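Local coordinates for protein B-agarase (Agarivorans gilvus, PDB 5Z6P) that probably hydrolyses the beta-galactosidic linkages of agarose, as a family 50 glycoside hydrolase with agarase activity, at residues Pro38-Ser43 against Pro48-Phe53; Ser220-Ile223 against Gln228-Gln231; Ala375-Tyr380 against Tyr398-Gln403. All coordinates share one frame; numbering follows the deposited sequence.

In the fold
Following the chain from the N terminus, the three contacts come in series; none encloses or crosses another. Interaction 1 closes the loop between strands 36-38 and 51-54, with four residues between its segments, at the outer end of the N-terminal carbohydrate-binding-like domain. Interaction 2 closes an equally short loop in the connection from strand 199-210, in that domain, to helix 241-255. Interaction 3 spans 17 residues, mostly strand, and ties the start of strand 378-384 to helix 397-406. The centres of interactions 2 and 3 are about 18 Å apart, their nearest atoms about 6 Å, without touching; the centre of interaction 1 lies about 41 Å from that of interaction 2 and about 54 Å from that of interaction 3.

Interaction 1: Pro38-Ser43 against Pro48-Phe53; sequences PLFDFS and PEEFSF
With CG anti to the carbonyl carbon in both residues (chi1 -55° in Phe40), the rings of Phe40 and Phe51 approach from opposite directions and meet edge to face. The edge of Phe51 points at one face of Phe40: the centroids are 4.9 Å apart, the planes stand at 64°, and Phe51 CE1 lies 3.5 Å from Phe40 CE2, displaced toward the rim of that ring. Leu39 CB covers the centre of the other face, so the ring is held between a neighbour in its own segment and an aromatic edge from Pro48-Phe53. Pro48 crosses Phe40 at about a right angle, its CG 3.9 Å from Phe40 CD1. The Glu50 chain, bent at chi2, brings its carboxylate obliquely to the ring, the two planes 60° apart, with OE2 at the edge in the plane of Phe40 and Glu50 CD 3.7 Å from Phe40 CE1. Phe42 supplies the third ring. It turns an edge toward the face of Phe51 in an offset edge-to-face pair, with Phe42 CZ 3.9 Å from Phe51 CZ, while its CE1 reaches Pro48 CD at 4.1 Å. No hydrogen bond joins the two segments; aromatic and apolar packing carries most of the contact. A type I turn from Pro48 to Phe51 places Pro48, Glu50 and Phe51 around Phe40. Leu65 and Ile81 extend the packing onto neighbouring strands, making this an aromatic cluster at the surface of the beta-rich carbohydrate-binding-like domain.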
loop_
_atom_site.group_PDB
_atom_site.type_symbol
_atom_site.label_atom_id
_atom_site.label_comp_id
_atom_site.label_asym_id
_atom_site.label_seq_id
_atom_site.Cartn_x
_atom_site.Cartn_y
_atom_site.Cartn_z
ATOM N N PRO A 38 -19.886 -31.154 0.268
ATOM C CA PRO A 38 -18.466 -31.472 0.052
ATOM C C PRO A 38 -18.047 -31.426 -1.415
ATOM O O PRO A 38 -18.765 -31.916 -2.276
ATOM C CB PRO A 38 -18.348 -32.894 0.596
ATOM C CG PRO A 38 -19.459 -33.011 1.571
ATOM C CD PRO A 38 -20.583 -32.212 1.017
ATOM N N LEU A 39 -16.893 -30.840 -1.696
ATOM C CA LEU A 39 -16.394 -30.817 -3.058
ATOM C C LEU A 39 -15.525 -32.030 -3.376
ATOM O O LEU A 39 -15.440 -32.446 -4.524
ATOM C CB LEU A 39 -15.611 -29.536 -3.312
ATOM C CG LEU A 39 -16.485 -28.293 -3.468
ATOM C CD1 LEU A 39 -15.634 -27.049 -3.450
ATOM C CD2 LEU A 39 -17.297 -28.368 -4.746
ATOM N N PHE A 40 -14.883 -32.598 -2.363
ATOM C CA PHE A 40 -13.939 -33.685 -2.589
ATOM C C PHE A 40 -14.124 -34.819 -1.603
ATOM O O PHE A 40 -14.979 -34.766 -0.725
ATOM C CB PHE A 40 -12.498 -33.173 -2.503
ATOM C CG PHE A 40 -12.217 -32.030 -3.419
ATOM C CD1 PHE A 40 -12.417 -32.162 -4.781
ATOM C CD2 PHE A 40 -11.751 -30.832 -2.928
ATOM C CE1 PHE A 40 -12.171 -31.115 -5.634
ATOM C CE2 PHE A 40 -11.505 -29.777 -3.774
ATOM C CZ PHE A 40 -11.716 -29.919 -5.134
ATOM N N ASP A 41 -13.309 -35.853 -1.764
ATOM C CA ASP A 41 -13.267 -36.951 -0.812
ATOM C C ASP A 41 -11.830 -37.184 -0.389
ATOM O O ASP A 41 -11.030 -37.702 -1.162
ATOM C CB ASP A 41 -13.860 -38.222 -1.415
ATOM C CG ASP A 41 -13.928 -39.359 -0.420
ATOM O OD1 ASP A 41 -13.758 -39.101 0.790
ATOM O OD2 ASP A 41 -14.175 -40.505 -0.846
ATOM N N PHE A 42 -11.502 -36.788 0.834
ATOM C CA PHE A 42 -10.147 -36.939 1.333
ATOM C C PHE A 42 -9.998 -38.265 2.084
ATOM O O PHE A 42 -9.000 -38.493 2.762
ATOM C CB PHE A 42 -9.760 -35.765 2.238
ATOM C CG PHE A 42 -9.334 -34.521 1.497
ATOM C CD1 PHE A 42 -9.504 -34.406 0.133
ATOM C CD2 PHE A 42 -8.747 -33.471 2.180
ATOM C CE1 PHE A 42 -9.108 -33.271 -0.532
ATOM C CE2 PHE A 42 -8.347 -32.332 1.524
ATOM C CZ PHE A 42 -8.524 -32.231 0.164
ATOM N N SER A 43 -10.996 -39.135 1.953
ATOM C CA SER A 43 -10.957 -40.457 2.576
ATOM C C SER A 43 -10.010 -41.385 1.846
ATOM O O SER A 43 -9.530 -42.356 2.414
ATOM C CB SER A 43 -12.345 -41.101 2.608
ATOM O OG SER A 43 -13.247 -40.354 3.398
ATOM N N PRO A 48 -7.554 -36.011 -5.038
ATOM C CA PRO A 48 -8.320 -35.992 -6.286
ATOM C C PRO A 48 -7.543 -35.316 -7.406
ATOM O O PRO A 48 -6.649 -34.517 -7.154
ATOM C CB PRO A 48 -9.589 -35.201 -5.922
ATOM C CG PRO A 48 -9.300 -34.549 -4.619
ATOM C CD PRO A 48 -8.304 -35.409 -3.922
ATOM N N GLU A 49 -7.892 -35.649 -8.640
ATOM C CA GLU A 49 -7.152 -35.183 -9.801
ATOM C C GLU A 49 -7.120 -33.646 -9.911
ATOM O O GLU A 49 -6.227 -33.081 -10.552
ATOM C CB GLU A 49 -7.745 -35.809 -11.071
ATOM C CG GLU A 49 -6.702 -36.290 -12.099
ATOM C CD GLU A 49 -5.899 -37.531 -11.654
ATOM O OE1 GLU A 49 -6.432 -38.653 -11.683
ATOM O OE2 GLU A 49 -4.732 -37.382 -11.271
ATOM N N GLU A 50 -8.058 -32.967 -9.251
ATOM C CA GLU A 50 -8.145 -31.514 -9.359
ATOM C C GLU A 50 -6.948 -30.786 -8.758
ATOM O O GLU A 50 -6.726 -29.624 -9.064
ATOM C CB GLU A 50 -9.427 -30.990 -8.695
ATOM C CG GLU A 50 -10.721 -31.304 -9.429
ATOM C CD GLU A 50 -11.381 -32.574 -8.929
ATOM O OE1 GLU A 50 -10.705 -33.383 -8.254
ATOM O OE2 GLU A 50 -12.578 -32.763 -9.216
ATOM N N PHE A 51 -6.175 -31.453 -7.912
ATOM C CA PHE A 51 -5.116 -30.771 -7.163
ATOM C C PHE A 51 -3.727 -30.814 -7.789
ATOM O O PHE A 51 -3.232 -31.873 -8.120
ATOM C CB PHE A 51 -5.013 -31.354 -5.759
ATOM C CG PHE A 51 -6.102 -30.905 -4.832
ATOM C CD1 PHE A 51 -7.319 -31.551 -4.811
ATOM C CD2 PHE A 51 -5.894 -29.849 -3.969
ATOM C CE1 PHE A 51 -8.304 -31.137 -3.964
ATOM C CE2 PHE A 51 -6.884 -29.439 -3.121
ATOM C CZ PHE A 51 -8.086 -30.080 -3.114
ATOM N N SER A 52 -3.100 -29.653 -7.923
ATOM C CA SER A 52 -1.684 -29.575 -8.254
ATOM C C SER A 52 -1.006 -28.500 -7.413
ATOM O O SER A 52 -1.672 -27.704 -6.752
ATOM C CB SER A 52 -1.470 -29.302 -9.745
ATOM O OG SER A 52 -2.259 -28.228 -10.204
ATOM N N PHE A 53 0.320 -28.480 -7.454
ATOM C CA PHE A 53 1.108 -27.684 -6.526
ATOM C C PHE A 53 2.308 -27.062 -7.207
ATOM O O PHE A 53 2.806 -27.585 -8.191
ATOM C CB PHE A 53 1.569 -28.548 -5.344
ATOM C CG PHE A 53 0.430 -29.200 -4.595
ATOM C CD1 PHE A 53 -0.090 -30.414 -5.007
ATOM C CD2 PHE A 53 -0.131 -28.581 -3.498
ATOM C CE1 PHE A 53 -1.140 -30.990 -4.329
ATOM C CE2 PHE A 53 -1.175 -29.160 -2.812
ATOM C CZ PHE A 53 -1.685 -30.361 -3.231
#

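Interaction 2: Ser220-Ile223 against Gln228-Gln231; sequences SGII and QNAQ
Ser220 meets Gln231 through a water molecule: its carbonyl O accepts from the water at 2.7 Å, and the water in turn accepts from Gln231 NE2. At Gly221, whose positive phi of 67° suits glycine, the carbonyl O takes a second water that is only weakly linked to the same amide nitrogen; the methyl of Ala230 also packs against this carbonyl. Ile222 carries the direct bond. Its O accepts from Ala230 N at 2.6 Å, nearly straight at 168°, although the donor lies above the carbonyl plane. With CG1 anti to the backbone N (chi1 -167°), the side chain passes obliquely by Asn229, its CG1 near the Asn229 amide, and crosses Gln231 at about a right angle, where Ile222 CD1 lies 3.2 Å from Gln231 OE1, a close approach of a methyl to a carbonyl oxygen. Asn229 OD1 accepts from Gln231 N at 2.8 Å, an Asx turn within Gln228-Gln231. Ile223 completes a single beta bridge with Asn229, its CA lying 3.3 Å from Gln228 O in a CA-H...O contact. Backbone bonds from Ile223 to Met363 and Gln365 connect segment 220-223 to the chain just beyond helix 353-361, while Gln228 NE2 bonds Ile238 O just ahead of helix 241-255.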
loop_
_atom_site.group_PDB
_atom_site.type_symbol
_atom_site.label_atom_id
_atom_site.label_comp_id
_atom_site.label_asym_id
_atom_site.label_seq_id
_atom_site.Cartn_x
_atom_site.Cartn_y
_atom_site.Cartn_z
ATOM N N SER A 220 -25.449 -1.526 13.037
ATOM C CA SER A 220 -26.021 -0.399 13.752
ATOM C C SER A 220 -25.363 -0.238 15.111
ATOM O O SER A 220 -25.255 -1.188 15.883
ATOM C CB SER A 220 -27.536 -0.578 13.909
ATOM O OG SER A 220 -28.078 0.403 14.769
ATOM N N GLY A 221 -24.898 0.969 15.387
ATOM C CA GLY A 221 -24.276 1.273 16.664
ATOM C C GLY A 221 -22.950 0.585 16.951
ATOM O O GLY A 221 -22.579 0.444 18.113
ATOM N N ILE A 222 -22.234 0.163 15.909
ATOM C CA ILE A 222 -20.959 -0.547 16.095
ATOM C C ILE A 222 -19.793 0.373 16.481
ATOM O O ILE A 222 -18.763 -0.104 16.961
ATOM C CB ILE A 222 -20.555 -1.344 14.818
ATOM C CG1 ILE A 222 -19.414 -2.331 15.095
ATOM C CG2 ILE A 222 -20.110 -0.419 13.751
ATOM C CD1 ILE A 222 -19.860 -3.699 15.446
ATOM N N ILE A 223 -19.937 1.681 16.271
ATOM C CA ILE A 223 -18.872 2.630 16.616
ATOM C C ILE A 223 -19.205 3.464 17.854
ATOM O O ILE A 223 -20.261 4.086 17.919
ATOM C CB ILE A 223 -18.563 3.604 15.444
ATOM C CG1 ILE A 223 -18.320 2.851 14.127
ATOM C CG2 ILE A 223 -17.381 4.493 15.797
ATOM C CD1 ILE A 223 -17.138 1.881 14.153
ATOM N N GLN A 228 -13.948 3.955 18.267
ATOM C CA GLN A 228 -13.578 2.550 18.405
ATOM C C GLN A 228 -14.740 1.623 18.102
ATOM O O GLN A 228 -15.888 2.057 18.018
ATOM C CB GLN A 228 -13.065 2.268 19.818
ATOM C CG GLN A 228 -11.814 3.021 20.212
ATOM C CD GLN A 228 -11.613 3.021 21.716
ATOM O OE1 GLN A 228 -10.482 3.014 22.210
ATOM N NE2 GLN A 228 -12.724 3.031 22.455
ATOM N N ASN A 229 -14.440 0.338 17.938
ATOM C CA ASN A 229 -15.474 -0.671 17.768
ATOM C C ASN A 229 -16.205 -0.861 19.110
ATOM O O ASN A 229 -15.593 -1.245 20.105
ATOM C CB ASN A 229 -14.857 -1.991 17.255
ATOM C CG ASN A 229 -15.892 -3.076 17.015
ATOM O OD1 ASN A 229 -16.847 -3.218 17.771
ATOM N ND2 ASN A 229 -15.705 -3.849 15.958
ATOM N N ALA A 230 -17.506 -0.573 19.131
ATOM C CA ALA A 230 -18.312 -0.674 20.354
ATOM C C ALA A 230 -18.519 -2.102 20.842
ATOM O O ALA A 230 -18.613 -2.334 22.037
ATOM C CB ALA A 230 -19.678 -0.011 20.143
ATOM N N GLN A 231 -18.604 -3.052 19.918
ATOM C CA GLN A 231 -18.993 -4.427 20.244
ATOM C C GLN A 231 -17.797 -5.362 20.433
ATOM O O GLN A 231 -17.962 -6.585 20.534
ATOM C CB GLN A 231 -19.917 -4.969 19.147
ATOM C CG GLN A 231 -21.124 -4.072 18.899
ATOM C CD GLN A 231 -22.034 -4.584 17.811
ATOM O OE1 GLN A 231 -21.763 -5.606 17.190
ATOM N NE2 GLN A 231 -23.118 -3.860 17.559
HETATM O O HOH W 1 -25.089 -3.882 15.859
HETATM O O HOH W 2 -23.389 -1.322 19.746
#

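Interaction 3: Ala375-Tyr380 against Tyr398-Gln403; sequences AEHYGY and YAANLQ
His377 and Ala399 mark the nearest backbone approach, their CA atoms 6.4 Å apart, where a 3-10 turn leading into strand 378-384 faces helix 397-406. The arrangement is a beta hairpin packed by its entry turn against the helix that follows it: strands 378-384 and 388-395 are antiparallel neighbours, and His377 is backbone-bonded to Ser396, the residue just before the helix. On the side of segment 375-380 the His377 ring makes nearly all of the contact. Its CG is anti to the carbonyl carbon (chi1 -47°), which lays one ring face over the helix backbone, with Ala399 C 3.8 Å above the ring centre and Ala400 N nearer the rim. Glu376 CB covers the opposite face, leaving the ring between its own turn and the helix. Ala399 CB comes to 3.3 Å from His377 ND1, and Ala400 CA lies 3.6 Å from His377 CD2. Tyr395 of the hairpin also touches both His377 and Ala400. One helical turn beyond Ala399, Gln403 extends its chain beyond CG and sets its amide plane 80° from the imidazole. His377 NE2 donates to Gln403 OE1 at 2.7 Å; the N-H...O angle is 146°, and the donor lies in the plane of the amide carbonyl, whereas Gln403 OE1 is tilted somewhat out of the imidazole plane.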
loop_
_atom_site.group_PDB
_atom_site.type_symbol
_atom_site.label_atom_id
_atom_site.label_comp_id
_atom_site.label_asym_id
_atom_site.label_seq_id
_atom_site.Cartn_x
_atom_site.Cartn_y
_atom_site.Cartn_z
ATOM N N ALA A 375 -17.896 19.534 17.588
ATOM C CA ALA A 375 -18.425 19.632 16.216
ATOM C C ALA A 375 -17.419 20.301 15.293
ATOM O O ALA A 375 -17.560 20.257 14.079
ATOM C CB ALA A 375 -19.749 20.401 16.182
ATOM N N GLU A 376 -16.416 20.928 15.890
ATOM C CA GLU A 376 -15.297 21.504 15.164
ATOM C C GLU A 376 -14.666 20.522 14.176
ATOM O O GLU A 376 -14.037 20.920 13.199
ATOM C CB GLU A 376 -14.239 21.984 16.162
ATOM C CG GLU A 376 -13.007 22.596 15.543
ATOM C CD GLU A 376 -13.296 23.933 14.877
ATOM O OE1 GLU A 376 -14.246 24.612 15.305
ATOM O OE2 GLU A 376 -12.576 24.300 13.928
ATOM N N HIS A 377 -14.821 19.231 14.442
ATOM C CA HIS A 377 -14.131 18.223 13.662
ATOM C C HIS A 377 -15.006 17.619 12.583
ATOM O O HIS A 377 -14.614 16.647 11.950
ATOM C CB HIS A 377 -13.577 17.148 14.600
ATOM C CG HIS A 377 -12.857 17.732 15.772
ATOM N ND1 HIS A 377 -11.689 18.445 15.638
ATOM C CD2 HIS A 377 -13.192 17.796 17.078
ATOM C CE1 HIS A 377 -11.311 18.888 16.820
ATOM N NE2 HIS A 377 -12.207 18.506 17.711
ATOM N N TYR A 378 -16.185 18.196 12.368
ATOM C CA TYR A 378 -16.936 17.903 11.161
ATOM C C TYR A 378 -16.167 18.459 9.956
ATOM O O TYR A 378 -15.430 19.423 10.071
ATOM C CB TYR A 378 -18.354 18.500 11.205
ATOM C CG TYR A 378 -19.347 17.710 12.026
ATOM C CD1 TYR A 378 -19.686 16.419 11.667
ATOM C CD2 TYR A 378 -19.965 18.266 13.149
ATOM C CE1 TYR A 378 -20.590 15.692 12.396
ATOM C CE2 TYR A 378 -20.875 17.540 13.891
ATOM C CZ TYR A 378 -21.184 16.252 13.507
ATOM O OH TYR A 378 -22.086 15.508 14.215
ATOM N N GLY A 379 -16.336 17.825 8.808
ATOM C CA GLY A 379 -15.788 18.315 7.559
ATOM C C GLY A 379 -16.776 17.966 6.468
ATOM O O GLY A 379 -17.866 17.468 6.757
ATOM N N TYR A 380 -16.394 18.210 5.220
ATOM C CA TYR A 380 -17.277 17.968 4.093
ATOM C C TYR A 380 -16.489 17.569 2.850
ATOM O O TYR A 380 -15.489 18.189 2.502
ATOM C CB TYR A 380 -18.124 19.215 3.809
ATOM C CG TYR A 380 -18.987 19.132 2.574
ATOM C CD1 TYR A 380 -20.129 18.342 2.551
ATOM C CD2 TYR A 380 -18.669 19.853 1.433
ATOM C CE1 TYR A 380 -20.929 18.273 1.422
ATOM C CE2 TYR A 380 -19.466 19.787 0.299
ATOM C CZ TYR A 380 -20.596 18.994 0.305
ATOM O OH TYR A 380 -21.390 18.910 -0.810
ATOM N N TYR A 398 -10.344 11.012 15.437
ATOM C CA TYR A 398 -8.978 11.209 15.921
ATOM C C TYR A 398 -8.760 12.648 16.406
ATOM O O TYR A 398 -8.206 12.864 17.483
ATOM C CB TYR A 398 -7.955 10.857 14.838
ATOM C CG TYR A 398 -6.519 10.854 15.323
ATOM C CD1 TYR A 398 -6.014 9.789 16.051
ATOM C CD2 TYR A 398 -5.674 11.915 15.041
ATOM C CE1 TYR A 398 -4.705 9.787 16.493
ATOM C CE2 TYR A 398 -4.372 11.919 15.465
ATOM C CZ TYR A 398 -3.889 10.855 16.187
ATOM O OH TYR A 398 -2.580 10.859 16.608
ATOM N N ALA A 399 -9.225 13.620 15.619
ATOM C CA ALA A 399 -9.134 15.027 15.992
ATOM C C ALA A 399 -9.903 15.277 17.289
ATOM O O ALA A 399 -9.425 15.991 18.164
ATOM C CB ALA A 399 -9.660 15.928 14.870
ATOM N N ALA A 400 -11.078 14.660 17.401
ATOM C CA ALA A 400 -11.927 14.803 18.590
ATOM C C ALA A 400 -11.204 14.276 19.808
ATOM O O ALA A 400 -11.239 14.909 20.855
ATOM C CB ALA A 400 -13.257 14.072 18.418
ATOM N N ASN A 401 -10.546 13.124 19.657
ATOM C CA ASN A 401 -9.787 12.528 20.750
ATOM C C ASN A 401 -8.551 13.352 21.117
ATOM O O ASN A 401 -8.165 13.404 22.276
ATOM C CB ASN A 401 -9.407 11.079 20.412
ATOM C CG ASN A 401 -10.620 10.162 20.351
ATOM O OD1 ASN A 401 -11.564 10.320 21.111
ATOM N ND2 ASN A 401 -10.604 9.209 19.434
ATOM N N LEU A 402 -7.939 14.012 20.144
ATOM C CA LEU A 402 -6.886 14.957 20.465
ATOM C C LEU A 402 -7.409 16.080 21.382
ATOM O O LEU A 402 -6.764 16.448 22.369
ATOM C CB LEU A 402 -6.284 15.549 19.196
ATOM C CG LEU A 402 -5.541 14.583 18.269
ATOM C CD1 LEU A 402 -4.806 15.362 17.182
ATOM C CD2 LEU A 402 -4.583 13.688 19.052
ATOM N N GLN A 403 -8.578 16.622 21.054
ATOM C CA GLN A 403 -9.155 17.687 21.863
ATOM C C GLN A 403 -9.552 17.171 23.257
ATOM O O GLN A 403 -9.282 17.826 24.260
ATOM C CB GLN A 403 -10.360 18.319 21.161
ATOM C CG GLN A 403 -10.926 19.498 21.926
ATOM C CD GLN A 403 -11.926 20.298 21.136
ATOM O OE1 GLN A 403 -12.192 20.010 19.971
ATOM N NE2 GLN A 403 -12.493 21.316 21.770
#